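Local coordinates for protein oxidoreductase, zinc-binding dehydrogenase family (Myxococcus xanthus, PDB 5K1S) that acts as a zinc-binding medium-chain reductase in the alternative de novo biosynthesis of isovaleryl coenzyme A, at residues A[157-162]-A[354-359]; A[162-167]-A[316-321]; A[172-177]-A[277-282]; A[196-201]-A[327-332]. All coordinates share one frame; numbering follows the deposited sequence.

Contact 1: A[157-162]-A[354-359]; sequences PWNEAA and RLVLVP
N159 of the short helix 158-161 rests against V356 and V358 of strand 354-358, in the zinc-binding, GroES-like part of this medium-chain reductase. The strand belongs to a mixed sheet, where it runs antiparallel to strand 46-56 and parallel to strand 330-335. V356 points its CB at the helix, and its two methyls divide the work. With CG1 anti to the backbone N (chi1 178°), CG2 takes the place beside that N and comes to 3.8 Å from the carbonyl oxygen N159 O. The other methyl, V356 CG1, turns to the amide end of the asparagine and lies 4.4 Å from A162 CB, an apolar touch at the helix end. N159 reaches the strand through its far end: a chi1 of -65° sets CG anti to the carbonyl carbon and brings the amide up to the valine methyls; the N159 and V358 side chains meet at about a right angle. No hydrogen bond spans the two segments, and the evidence is of methyls resting on oxygens and on one alanine. P157 occupies the N-cap position, and its O accepts from A161 N at 3.1 Å. W158 turns its ring elsewhere, stacking on H52 and taking a cation-pi contact from R100, while N159, A162 and V356 all touch A53 of strand 46-56. The amide oxygen N159 OD1 sits 3.9 Å from V358 CG2 and equally far from V356 CG1.

Contact 2: A[162-167]-A[316-321]; sequences ATVCCT and EALRLT. With ZN (zinc ion), chain F.
On the helix whose A317, L318 and T321 meet V164, the flat groups are the guanidinium of R319 and the carboxylate of E316, paired on the side turned from V164. The carboxylate lies at the guanidinium edge, in its plane, and is gripped side-on: NE reaches one oxygen and NH2 the other. R319 NE to E316 OE1 measures 3.1 Å with an N-H...O angle of 173°, although OE1 is met 40° out of the carboxylate plane. R176 adds a second salt bridge to E316 OE2. Facing the other segment, V164 carries the contact. Its chi1 of 177° holds CG1 anti to the backbone N and sends that methyl to A317 CB, 3.7 Å away. V164 CB lies 3.7 Å from L318 CD2, the two side chains meeting at a slant. T321 runs antiparallel alongside V164, with OG1 3.9 Å from V164 CG2 while donating to A317 O at 3.2 Å. Placing an alanine at T321 would remove OG1 and CG2 and would probably strip V164 CG2 of its hydroxyl neighbour, L318 remaining, and leave A317 O without its side-chain donor. T167 OG1 donates to T163 O at 2.6 Å in the carbonyl plane, closing the turn that holds V164. That turn presents C166 SG to zinc at 2.3 Å, and with C57 and H79 it completes a Cys-His-Cys zinc site with the ligand set of the catalytic zinc in related medium-chain dehydrogenases.

Contact 3: A[172-177]-A[277-282]; sequences VHTVRT and RVVVVG
Along 277-282 the strand reaches T174 through V279 and V281, but the walk begins with R277, whose guanidinium is taken up by E185 in a salt bridge and by G179 O in a hydrogen bond. V278 and V280 face the other side of the sheet, where V280 packs on I297 of the second subunit. Between them V279 points at the helix and its CG1 meets T174 CG2 at 3.5 Å, the two side chains passing in opposite directions. The strand belongs to the six-stranded parallel sheet of the Rossmann-type domain, order 3-2-1-4-5-6, and holds the fifth place in it; helix 165-178 lies on this face, and T174 also touches V257 of the neighbouring strand. Beyond the strand end, V281 crosses T174 at about a right angle. Its chi1 of 62° places CG1 between the backbone N and the carbonyl carbon and leaves CG2 anti to that N, 3.8 Å from T174 OG1. A glycine at T174 would take away both branches and is likely to leave V279 CG1 and V281 CG2 facing a gap. No polar bond crosses the interface. The hydroxyl of T174, held by chi1 -55° beside the backbone N, is hydrogen-bonded to T170 O one turn back, which implies that helix and sheet adhere here by van der Waals packing, the buried oxygen being satisfied within its own helix.

Contact 4: A[196-201]-A[327-332]; sequences VGLSSV and RQFVTD
V196 O accepts twice from S200, in the same helical turn as L198, whose side chain meets F329. S200 N and S200 OG each stand 2.9 Å from V196 O, but the hydroxyl comes from 44° above the carbonyl plane, not on a lone pair. This double grip secures the helical turn on which the contact is built. L198 points at the loop, and its CD1 lies over one face of the F329 ring, a CH-pi contact with CD1 4.3 Å from the ring centroid and 28° off the normal. The nearest ring atom, F329 CD1, is 3.8 Å from L198 CD1, so the methyl leans toward one side of the ring. In L198 a chi1 of -69° sets CG anti to the carbonyl carbon, and an extended chi2 carries CD1 out to the ring; the two side chains meet at a slant. The helix, 195-206, is the one that follows the first strand of the Rossmann-type sheet and its glycine-rich loop, which in relatives binds the NADP cofactor and probably does so here. The loop 327-329 leads into strand 330-335 of the zinc-binding domain, so the contact bridges the two domains. F329 also has a flat neighbour: its CE2 sits 4.2 Å above the guanidinium plane of R327, over the centre. Where the segments come closest in backbone, S199 and R327, little touches: S199 OG is hydrogen-bonded to T168 OG1 of helix 165-178, and R327 N is bonded to Q202 OE1 one turn further along helix 195-206.

From the N terminus, helix 158-161 opens contact 1, which closes last, at strand 354-358, and so encloses the other three. Contact 2 starts at the shared A162 and ends on helix 311-323; within that span contact 3 runs from helix 165-178 to strand 276-280. Contact 4 starts inside both on helix 195-206 but ends beyond them at 327-332, and therefore crosses contacts 2 and 3. Strands 330-335 and 354-358 are sheet neighbours, with R354 O to T331 N at 3.1 Å, which joins contacts 4 and 1. Helix 165-178 serves contacts 2 and 3, connecting the zinc site to the Rossmann-type sheet.

Contact 1: A[157-162]-A[354-359]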
loop_
_atom_site.group_PDB
_atom_site.type_symbol
_atom_site.label_atom_id
_atom_site.label_comp_id
_atom_site.label_asym_id
_atom_site.label_seq_id
_atom_site.Cartn_x
_atom_site.Cartn_y
_atom_site.Cartn_z
ATOM N N PRO A 157 -32.434 4.387 14.853
ATOM C CA PRO A 157 -32.806 3.331 15.801
ATOM C C PRO A 157 -31.599 2.519 16.244
ATOM O O PRO A 157 -30.551 2.494 15.595
ATOM C CB PRO A 157 -33.796 2.469 15.008
ATOM C CG PRO A 157 -33.489 2.749 13.582
ATOM C CD PRO A 157 -33.053 4.178 13.533
ATOM N N TRP A 158 -31.770 1.835 17.377
ATOM C CA TRP A 158 -30.658 1.112 17.988
ATOM C C TRP A 158 -30.154 -0.006 17.081
ATOM O O TRP A 158 -28.943 -0.166 16.892
ATOM C CB TRP A 158 -31.084 0.546 19.345
ATOM C CG TRP A 158 -31.419 1.596 20.358
ATOM C CD1 TRP A 158 -32.647 1.851 20.900
ATOM C CD2 TRP A 158 -30.516 2.536 20.950
ATOM N NE1 TRP A 158 -32.561 2.888 21.796
ATOM C CE2 TRP A 158 -31.265 3.329 21.844
ATOM C CE3 TRP A 158 -29.147 2.784 20.813
ATOM C CZ2 TRP A 158 -30.693 4.350 22.596
ATOM C CZ3 TRP A 158 -28.580 3.801 21.560
ATOM C CH2 TRP A 158 -29.353 4.571 22.440
ATOM N N ASN A 159 -31.069 -0.795 16.516
ATOM C CA ASN A 159 -30.659 -1.952 15.725
ATOM C C ASN A 159 -29.768 -1.535 14.560
ATOM O O ASN A 159 -28.704 -2.124 14.335
ATOM C CB ASN A 159 -31.889 -2.707 15.221
ATOM C CG ASN A 159 -32.697 -3.317 16.348
ATOM O OD1 ASN A 159 -32.225 -3.425 17.480
ATOM N ND2 ASN A 159 -33.922 -3.730 16.040
ATOM N N GLU A 160 -30.192 -0.521 13.802
ATOM C CA GLU A 160 -29.368 -0.033 12.701
ATOM C C GLU A 160 -28.043 0.514 13.209
ATOM O O GLU A 160 -27.006 0.362 12.552
ATOM C CB GLU A 160 -30.118 1.042 11.916
ATOM C CG GLU A 160 -31.041 0.502 10.839
ATOM C CD GLU A 160 -31.644 1.606 9.992
ATOM O OE1 GLU A 160 -32.066 2.632 10.568
ATOM O OE2 GLU A 160 -31.685 1.453 8.753
ATOM N N ALA A 161 -28.054 1.154 14.381
ATOM C CA ALA A 161 -26.838 1.758 14.914
ATOM C C ALA A 161 -25.857 0.707 15.416
ATOM O O ALA A 161 -24.640 0.917 15.350
ATOM C CB ALA A 161 -27.187 2.731 16.039
ATOM N N ALA A 162 -26.359 -0.425 15.913
ATOM C CA ALA A 162 -25.500 -1.464 16.469
ATOM C C ALA A 162 -24.746 -2.254 15.409
ATOM O O ALA A 162 -24.042 -3.204 15.768
ATOM C CB ALA A 162 -26.330 -2.427 17.318
ATOM N N ARG A 354 -26.943 -8.374 8.361
ATOM C CA ARG A 354 -26.380 -8.204 9.693
ATOM C C ARG A 354 -27.373 -8.685 10.742
ATOM O O ARG A 354 -28.566 -8.371 10.667
ATOM C CB ARG A 354 -26.009 -6.740 9.944
ATOM C CG ARG A 354 -24.599 -6.375 9.496
ATOM C CD ARG A 354 -23.548 -7.005 10.406
ATOM N NE ARG A 354 -22.182 -6.728 9.964
ATOM C CZ ARG A 354 -21.477 -7.505 9.143
ATOM N NH1 ARG A 354 -21.997 -8.625 8.653
ATOM N NH2 ARG A 354 -20.239 -7.161 8.809
ATOM N N LEU A 355 -26.874 -9.449 11.709
ATOM C CA LEU A 355 -27.664 -9.910 12.839
ATOM C C LEU A 355 -27.429 -8.999 14.037
ATOM O O LEU A 355 -26.357 -8.410 14.192
ATOM C CB LEU A 355 -27.305 -11.351 13.207
ATOM C CG LEU A 355 -27.552 -12.391 12.114
ATOM C CD1 LEU A 355 -26.947 -13.728 12.512
ATOM C CD2 LEU A 355 -29.045 -12.536 11.833
ATOM N N VAL A 356 -28.448 -8.889 14.884
ATOM C CA VAL A 356 -28.412 -7.997 16.037
ATOM C C VAL A 356 -28.987 -8.731 17.237
ATOM O O VAL A 356 -30.039 -9.371 17.135
ATOM C CB VAL A 356 -29.199 -6.697 15.774
ATOM C CG1 VAL A 356 -29.186 -5.805 17.005
ATOM C CG2 VAL A 356 -28.618 -5.958 14.574
ATOM N N LEU A 357 -28.300 -8.637 18.372
ATOM C CA LEU A 357 -28.792 -9.169 19.635
ATOM C C LEU A 357 -29.408 -8.038 20.449
ATOM O O LEU A 357 -28.767 -7.004 20.669
ATOM C CB LEU A 357 -27.666 -9.840 20.424
ATOM C CG LEU A 357 -27.067 -11.100 19.797
ATOM C CD1 LEU A 357 -25.868 -11.577 20.603
ATOM C CD2 LEU A 357 -28.108 -12.206 19.685
ATOM N N VAL A 358 -30.646 -8.237 20.888
ATOM C CA VAL A 358 -31.394 -7.245 21.650
ATOM C C VAL A 358 -31.490 -7.744 23.091
ATOM O O VAL A 358 -32.189 -8.733 23.353
ATOM C CB VAL A 358 -32.787 -7.012 21.053
ATOM C CG1 VAL A 358 -33.520 -5.926 21.827
ATOM C CG2 VAL A 358 -32.676 -6.643 19.583
ATOM N N PRO A 359 -30.812 -7.113 24.053
ATOM C CA PRO A 359 -30.942 -7.557 25.439
ATOM C C PRO A 359 -32.352 -7.316 25.947
ATOM O O PRO A 359 -33.052 -6.411 25.464
ATOM C CB PRO A 359 -29.917 -6.689 26.191
ATOM C CG PRO A 359 -28.994 -6.174 25.146
ATOM C CD PRO A 359 -29.825 -6.029 23.916
#

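Contact 2: A[162-167]-A[316-321]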
loop_
_atom_site.group_PDB
_atom_site.type_symbol
_atom_site.label_atom_id
_atom_site.label_comp_id
_atom_site.label_asym_id
_atom_site.label_seq_id
_atom_site.Cartn_x
_atom_site.Cartn_y
_atom_site.Cartn_z
ATOM N N ALA A 162 -26.359 -0.425 15.913
ATOM C CA ALA A 162 -25.500 -1.464 16.469
ATOM C C ALA A 162 -24.746 -2.254 15.409
ATOM O O ALA A 162 -24.042 -3.204 15.768
ATOM C CB ALA A 162 -26.330 -2.427 17.318
ATOM N N THR A 163 -24.876 -1.908 14.125
ATOM C CA THR A 163 -24.158 -2.601 13.061
ATOM C C THR A 163 -23.416 -1.624 12.155
ATOM O O THR A 163 -23.037 -1.989 11.038
ATOM C CB THR A 163 -25.116 -3.461 12.230
ATOM O OG1 THR A 163 -26.115 -2.628 11.627
ATOM C CG2 THR A 163 -25.793 -4.506 13.110
ATOM N N VAL A 164 -23.188 -0.396 12.618
ATOM C CA VAL A 164 -22.590 0.631 11.773
ATOM C C VAL A 164 -21.069 0.537 11.798
ATOM O O VAL A 164 -20.409 0.710 10.769
ATOM C CB VAL A 164 -23.076 2.022 12.225
ATOM C CG1 VAL A 164 -22.421 3.125 11.409
ATOM C CG2 VAL A 164 -24.586 2.110 12.114
ATOM N N CYS A 165 -20.489 0.261 12.969
ATOM C CA CYS A 165 -19.040 0.342 13.121
ATOM C C CYS A 165 -18.328 -0.613 12.170
ATOM O O CYS A 165 -17.407 -0.216 11.448
ATOM C CB CYS A 165 -18.650 0.049 14.568
ATOM S SG CYS A 165 -16.938 0.477 14.971
ATOM N N CYS A 166 -18.743 -1.877 12.152
ATOM C CA CYS A 166 -18.055 -2.901 11.375
ATOM C C CYS A 166 -18.487 -2.942 9.916
ATOM O O CYS A 166 -18.089 -3.865 9.198
ATOM C CB CYS A 166 -18.274 -4.271 12.015
ATOM S SG CYS A 166 -17.702 -4.350 13.711
ATOM N N THR A 167 -19.283 -1.976 9.463
ATOM C CA THR A 167 -19.665 -1.900 8.058
ATOM C C THR A 167 -19.439 -0.489 7.531
ATOM O O THR A 167 -18.443 -0.228 6.849
ATOM C CB THR A 167 -21.125 -2.314 7.871
ATOM O OG1 THR A 167 -21.966 -1.497 8.693
ATOM C CG2 THR A 167 -21.315 -3.777 8.247
ATOM N N GLU A 316 -18.987 9.947 12.079
ATOM C CA GLU A 316 -19.406 10.250 10.715
ATOM C C GLU A 316 -20.240 9.117 10.129
ATOM O O GLU A 316 -21.259 9.364 9.473
ATOM C CB GLU A 316 -18.178 10.522 9.845
ATOM C CG GLU A 316 -18.495 10.872 8.400
ATOM C CD GLU A 316 -19.296 12.155 8.267
ATOM O OE1 GLU A 316 -19.456 12.870 9.281
ATOM O OE2 GLU A 316 -19.766 12.446 7.147
ATOM N N ALA A 317 -19.821 7.870 10.351
ATOM C CA ALA A 317 -20.578 6.730 9.843
ATOM C C ALA A 317 -21.983 6.708 10.429
ATOM O O ALA A 317 -22.970 6.530 9.705
ATOM C CB ALA A 317 -19.842 5.430 10.163
ATOM N N LEU A 318 -22.093 6.884 11.747
ATOM C CA LEU A 318 -23.407 6.941 12.377
ATOM C C LEU A 318 -24.246 8.068 11.791
ATOM O O LEU A 318 -25.457 7.913 11.591
ATOM C CB LEU A 318 -23.253 7.112 13.889
ATOM C CG LEU A 318 -22.610 5.933 14.623
ATOM C CD1 LEU A 318 -22.219 6.327 16.038
ATOM C CD2 LEU A 318 -23.551 4.740 14.644
ATOM N N ARG A 319 -23.620 9.210 11.503
ATOM C CA ARG A 319 -24.353 10.323 10.910
ATOM C C ARG A 319 -24.857 9.967 9.517
ATOM O O ARG A 319 -25.981 10.327 9.146
ATOM C CB ARG A 319 -23.465 11.564 10.854
ATOM C CG ARG A 319 -24.211 12.834 10.478
ATOM C CD ARG A 319 -23.260 13.983 10.187
ATOM N NE ARG A 319 -22.418 13.715 9.024
ATOM C CZ ARG A 319 -22.837 13.781 7.764
ATOM N NH1 ARG A 319 -24.096 14.098 7.492
ATOM N NH2 ARG A 319 -21.996 13.522 6.772
ATOM N N LEU A 320 -24.042 9.259 8.731
ATOM C CA LEU A 320 -24.448 8.900 7.377
ATOM C C LEU A 320 -25.650 7.964 7.377
ATOM O O LEU A 320 -26.487 8.031 6.470
ATOM C CB LEU A 320 -23.275 8.260 6.634
ATOM C CG LEU A 320 -22.130 9.211 6.278
ATOM C CD1 LEU A 320 -20.905 8.433 5.837
ATOM C CD2 LEU A 320 -22.559 10.185 5.189
ATOM N N THR A 321 -25.756 7.088 8.377
ATOM C CA THR A 321 -26.896 6.180 8.436
ATOM C C THR A 321 -28.169 6.918 8.830
ATOM O O THR A 321 -29.247 6.635 8.298
ATOM C CB THR A 321 -26.615 5.044 9.419
ATOM O OG1 THR A 321 -25.336 4.464 9.132
ATOM C CG2 THR A 321 -27.687 3.968 9.308
HETATM ZN ZN ZN F . -16.589 -6.382 13.956
#

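Contact 3: A[172-177]-A[277-282]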
loop_
_atom_site.group_PDB
_atom_site.type_symbol
_atom_site.label_atom_id
_atom_site.label_comp_id
_atom_site.label_asym_id
_atom_site.label_seq_id
_atom_site.Cartn_x
_atom_site.Cartn_y
_atom_site.Cartn_z
ATOM N N VAL A 172 -16.003 4.172 5.863
ATOM C CA VAL A 172 -15.459 5.524 5.970
ATOM C C VAL A 172 -13.938 5.474 6.027
ATOM O O VAL A 172 -13.245 6.191 5.296
ATOM C CB VAL A 172 -16.048 6.245 7.198
ATOM C CG1 VAL A 172 -15.348 7.585 7.431
ATOM C CG2 VAL A 172 -17.546 6.456 7.021
ATOM N N HIS A 173 -13.396 4.626 6.903
ATOM C CA HIS A 173 -11.947 4.506 7.017
ATOM C C HIS A 173 -11.325 4.077 5.693
ATOM O O HIS A 173 -10.281 4.600 5.288
ATOM C CB HIS A 173 -11.595 3.514 8.126
ATOM C CG HIS A 173 -10.136 3.468 8.456
ATOM N ND1 HIS A 173 -9.388 4.602 8.685
ATOM C CD2 HIS A 173 -9.288 2.422 8.601
ATOM C CE1 HIS A 173 -8.141 4.257 8.954
ATOM N NE2 HIS A 173 -8.054 2.939 8.909
ATOM N N THR A 174 -11.964 3.133 4.998
ATOM C CA THR A 174 -11.422 2.607 3.748
ATOM C C THR A 174 -11.617 3.589 2.598
ATOM O O THR A 174 -10.658 3.950 1.909
ATOM C CB THR A 174 -12.090 1.271 3.414
ATOM O OG1 THR A 174 -11.932 0.365 4.513
ATOM C CG2 THR A 174 -11.479 0.655 2.160
ATOM N N VAL A 175 -12.859 4.025 2.377
ATOM C CA VAL A 175 -13.177 4.835 1.207
ATOM C C VAL A 175 -12.574 6.229 1.333
ATOM O O VAL A 175 -12.007 6.762 0.371
ATOM C CB VAL A 175 -14.704 4.894 1.014
ATOM C CG1 VAL A 175 -15.074 5.763 -0.184
ATOM C CG2 VAL A 175 -15.276 3.490 0.854
ATOM N N ARG A 176 -12.686 6.844 2.510
ATOM C CA ARG A 176 -12.339 8.251 2.688
ATOM C C ARG A 176 -10.962 8.444 3.311
ATOM O O ARG A 176 -10.051 8.976 2.669
ATOM C CB ARG A 176 -13.396 8.939 3.557
ATOM C CG ARG A 176 -14.714 9.138 2.868
ATOM C CD ARG A 176 -15.613 9.990 3.722
ATOM N NE ARG A 176 -16.901 10.237 3.086
ATOM C CZ ARG A 176 -17.918 10.852 3.681
ATOM N NH1 ARG A 176 -17.796 11.280 4.932
ATOM N NH2 ARG A 176 -19.055 11.035 3.028
ATOM N N THR A 177 -10.800 8.029 4.568
ATOM C CA THR A 177 -9.573 8.321 5.300
ATOM C C THR A 177 -8.356 7.773 4.565
ATOM O O THR A 177 -7.373 8.490 4.343
ATOM C CB THR A 177 -9.659 7.738 6.711
ATOM O OG1 THR A 177 -11.004 7.844 7.196
ATOM C CG2 THR A 177 -8.729 8.484 7.647
ATOM N N ARG A 277 -4.672 2.890 -7.063
ATOM C CA ARG A 277 -4.373 2.515 -5.689
ATOM C C ARG A 277 -5.389 1.490 -5.205
ATOM O O ARG A 277 -6.597 1.676 -5.379
ATOM C CB ARG A 277 -4.373 3.746 -4.773
ATOM C CG ARG A 277 -5.665 4.542 -4.795
ATOM C CD ARG A 277 -5.471 5.922 -4.192
ATOM N NE ARG A 277 -6.734 6.644 -4.064
ATOM C CZ ARG A 277 -7.333 7.296 -5.056
ATOM N NH1 ARG A 277 -6.794 7.322 -6.267
ATOM N NH2 ARG A 277 -8.481 7.922 -4.836
ATOM N N VAL A 278 -4.893 0.414 -4.601
ATOM C CA VAL A 278 -5.724 -0.659 -4.066
ATOM C C VAL A 278 -5.732 -0.529 -2.550
ATOM O O VAL A 278 -4.673 -0.563 -1.912
ATOM C CB VAL A 278 -5.210 -2.041 -4.497
ATOM C CG1 VAL A 278 -6.054 -3.149 -3.874
ATOM C CG2 VAL A 278 -5.209 -2.153 -6.011
ATOM N N VAL A 279 -6.920 -0.390 -1.974
ATOM C CA VAL A 279 -7.085 -0.275 -0.531
ATOM C C VAL A 279 -7.529 -1.637 -0.014
ATOM O O VAL A 279 -8.668 -2.059 -0.242
ATOM C CB VAL A 279 -8.090 0.822 -0.160
ATOM C CG1 VAL A 279 -8.089 1.049 1.344
ATOM C CG2 VAL A 279 -7.763 2.115 -0.897
ATOM N N VAL A 280 -6.633 -2.328 0.682
ATOM C CA VAL A 280 -6.892 -3.683 1.156
ATOM C C VAL A 280 -7.448 -3.603 2.570
ATOM O O VAL A 280 -6.825 -3.013 3.459
ATOM C CB VAL A 280 -5.618 -4.539 1.115
ATOM C CG1 VAL A 280 -5.942 -5.986 1.461
ATOM C CG2 VAL A 280 -4.955 -4.447 -0.253
ATOM N N VAL A 281 -8.620 -4.201 2.779
ATOM C CA VAL A 281 -9.233 -4.237 4.103
ATOM C C VAL A 281 -9.607 -5.639 4.557
ATOM O O VAL A 281 -9.788 -5.859 5.769
ATOM C CB VAL A 281 -10.472 -3.310 4.146
ATOM C CG1 VAL A 281 -11.539 -3.777 3.168
ATOM C CG2 VAL A 281 -11.036 -3.210 5.563
ATOM N N GLY A 282 -9.719 -6.627 3.667
ATOM C CA GLY A 282 -10.174 -7.942 4.062
ATOM C C GLY A 282 -9.423 -9.042 3.339
ATOM O O GLY A 282 -8.875 -8.848 2.252
#

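Contact 4: A[196-201]-A[327-332]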
loop_
_atom_site.group_PDB
_atom_site.type_symbol
_atom_site.label_atom_id
_atom_site.label_comp_id
_atom_site.label_asym_id
_atom_site.label_seq_id
_atom_site.Cartn_x
_atom_site.Cartn_y
_atom_site.Cartn_z
ATOM N N VAL A 196 -19.529 -4.740 4.645
ATOM C CA VAL A 196 -18.602 -3.661 4.321
ATOM C C VAL A 196 -18.812 -3.193 2.887
ATOM O O VAL A 196 -18.795 -1.990 2.602
ATOM C CB VAL A 196 -17.148 -4.114 4.557
ATOM C CG1 VAL A 196 -16.166 -3.022 4.137
ATOM C CG2 VAL A 196 -16.935 -4.485 6.016
ATOM N N GLY A 197 -19.008 -4.135 1.963
ATOM C CA GLY A 197 -19.157 -3.765 0.566
ATOM C C GLY A 197 -20.352 -2.865 0.327
ATOM O O GLY A 197 -20.239 -1.819 -0.318
ATOM N N LEU A 198 -21.517 -3.257 0.847
ATOM C CA LEU A 198 -22.721 -2.461 0.642
ATOM C C LEU A 198 -22.527 -1.030 1.124
ATOM O O LEU A 198 -22.931 -0.078 0.445
ATOM C CB LEU A 198 -23.907 -3.112 1.356
ATOM C CG LEU A 198 -24.384 -4.441 0.765
ATOM C CD1 LEU A 198 -25.426 -5.082 1.669
ATOM C CD2 LEU A 198 -24.945 -4.245 -0.636
ATOM N N SER A 199 -21.907 -0.852 2.291
ATOM C CA SER A 199 -21.656 0.497 2.786
ATOM C C SER A 199 -20.664 1.232 1.896
ATOM O O SER A 199 -20.822 2.431 1.638
ATOM C CB SER A 199 -21.151 0.444 4.227
ATOM O OG SER A 199 -22.169 0.002 5.108
ATOM N N SER A 200 -19.636 0.530 1.414
ATOM C CA SER A 200 -18.656 1.164 0.539
ATOM C C SER A 200 -19.294 1.602 -0.773
ATOM O O SER A 200 -19.035 2.709 -1.259
ATOM C CB SER A 200 -17.492 0.208 0.278
ATOM O OG SER A 200 -16.850 -0.153 1.488
ATOM N N VAL A 201 -20.131 0.744 -1.364
ATOM C CA VAL A 201 -20.827 1.099 -2.601
ATOM C C VAL A 201 -21.571 2.416 -2.423
ATOM O O VAL A 201 -21.387 3.369 -3.190
ATOM C CB VAL A 201 -21.782 -0.031 -3.026
ATOM C CG1 VAL A 201 -22.693 0.417 -4.170
ATOM C CG2 VAL A 201 -20.993 -1.265 -3.437
ATOM N N ARG A 327 -27.300 3.331 3.972
ATOM C CA ARG A 327 -28.300 2.572 4.703
ATOM C C ARG A 327 -27.664 1.396 5.439
ATOM O O ARG A 327 -26.527 0.997 5.176
ATOM C CB ARG A 327 -29.378 2.050 3.755
ATOM C CG ARG A 327 -30.381 3.094 3.292
ATOM C CD ARG A 327 -31.435 2.462 2.396
ATOM N NE ARG A 327 -32.080 1.323 3.046
ATOM C CZ ARG A 327 -32.830 0.422 2.417
ATOM N NH1 ARG A 327 -33.033 0.511 1.110
ATOM N NH2 ARG A 327 -33.373 -0.577 3.100
ATOM N N GLN A 328 -28.429 0.838 6.374
ATOM C CA GLN A 328 -28.061 -0.379 7.082
ATOM C C GLN A 328 -29.065 -1.467 6.738
ATOM O O GLN A 328 -30.278 -1.227 6.757
ATOM C CB GLN A 328 -28.015 -0.150 8.596
ATOM C CG GLN A 328 -26.731 0.503 9.082
ATOM C CD GLN A 328 -25.512 -0.357 8.817
ATOM O OE1 GLN A 328 -25.586 -1.585 8.854
ATOM N NE2 GLN A 328 -24.383 0.284 8.537
ATOM N N PHE A 329 -28.561 -2.656 6.425
ATOM C CA PHE A 329 -29.385 -3.779 5.986
ATOM C C PHE A 329 -29.406 -4.820 7.102
ATOM O O PHE A 329 -28.639 -5.783 7.102
ATOM C CB PHE A 329 -28.845 -4.354 4.675
ATOM C CG PHE A 329 -28.726 -3.339 3.573
ATOM C CD1 PHE A 329 -27.611 -2.520 3.482
ATOM C CD2 PHE A 329 -29.729 -3.200 2.629
ATOM C CE1 PHE A 329 -27.501 -1.584 2.471
ATOM C CE2 PHE A 329 -29.623 -2.266 1.614
ATOM C CZ PHE A 329 -28.507 -1.458 1.535
ATOM N N VAL A 330 -30.303 -4.616 8.062
ATOM C CA VAL A 330 -30.449 -5.519 9.198
ATOM C C VAL A 330 -31.436 -6.613 8.818
ATOM O O VAL A 330 -32.611 -6.337 8.551
ATOM C CB VAL A 330 -30.919 -4.764 10.450
ATOM C CG1 VAL A 330 -31.004 -5.709 11.642
ATOM C CG2 VAL A 330 -29.986 -3.598 10.753
ATOM N N THR A 331 -30.963 -7.859 8.799
ATOM C CA THR A 331 -31.812 -8.992 8.449
ATOM C C THR A 331 -32.821 -9.268 9.555
ATOM O O THR A 331 -34.019 -9.017 9.388
ATOM C CB THR A 331 -30.966 -10.240 8.185
ATOM O OG1 THR A 331 -30.127 -10.019 7.046
ATOM C CG2 THR A 331 -31.850 -11.461 7.929
ATOM N N ASP A 332 -32.347 -9.787 10.684
ATOM C CA ASP A 332 -33.215 -10.189 11.780
ATOM C C ASP A 332 -32.681 -9.648 13.097
ATOM O O ASP A 332 -31.468 -9.630 13.329
ATOM C CB ASP A 332 -33.338 -11.717 11.857
#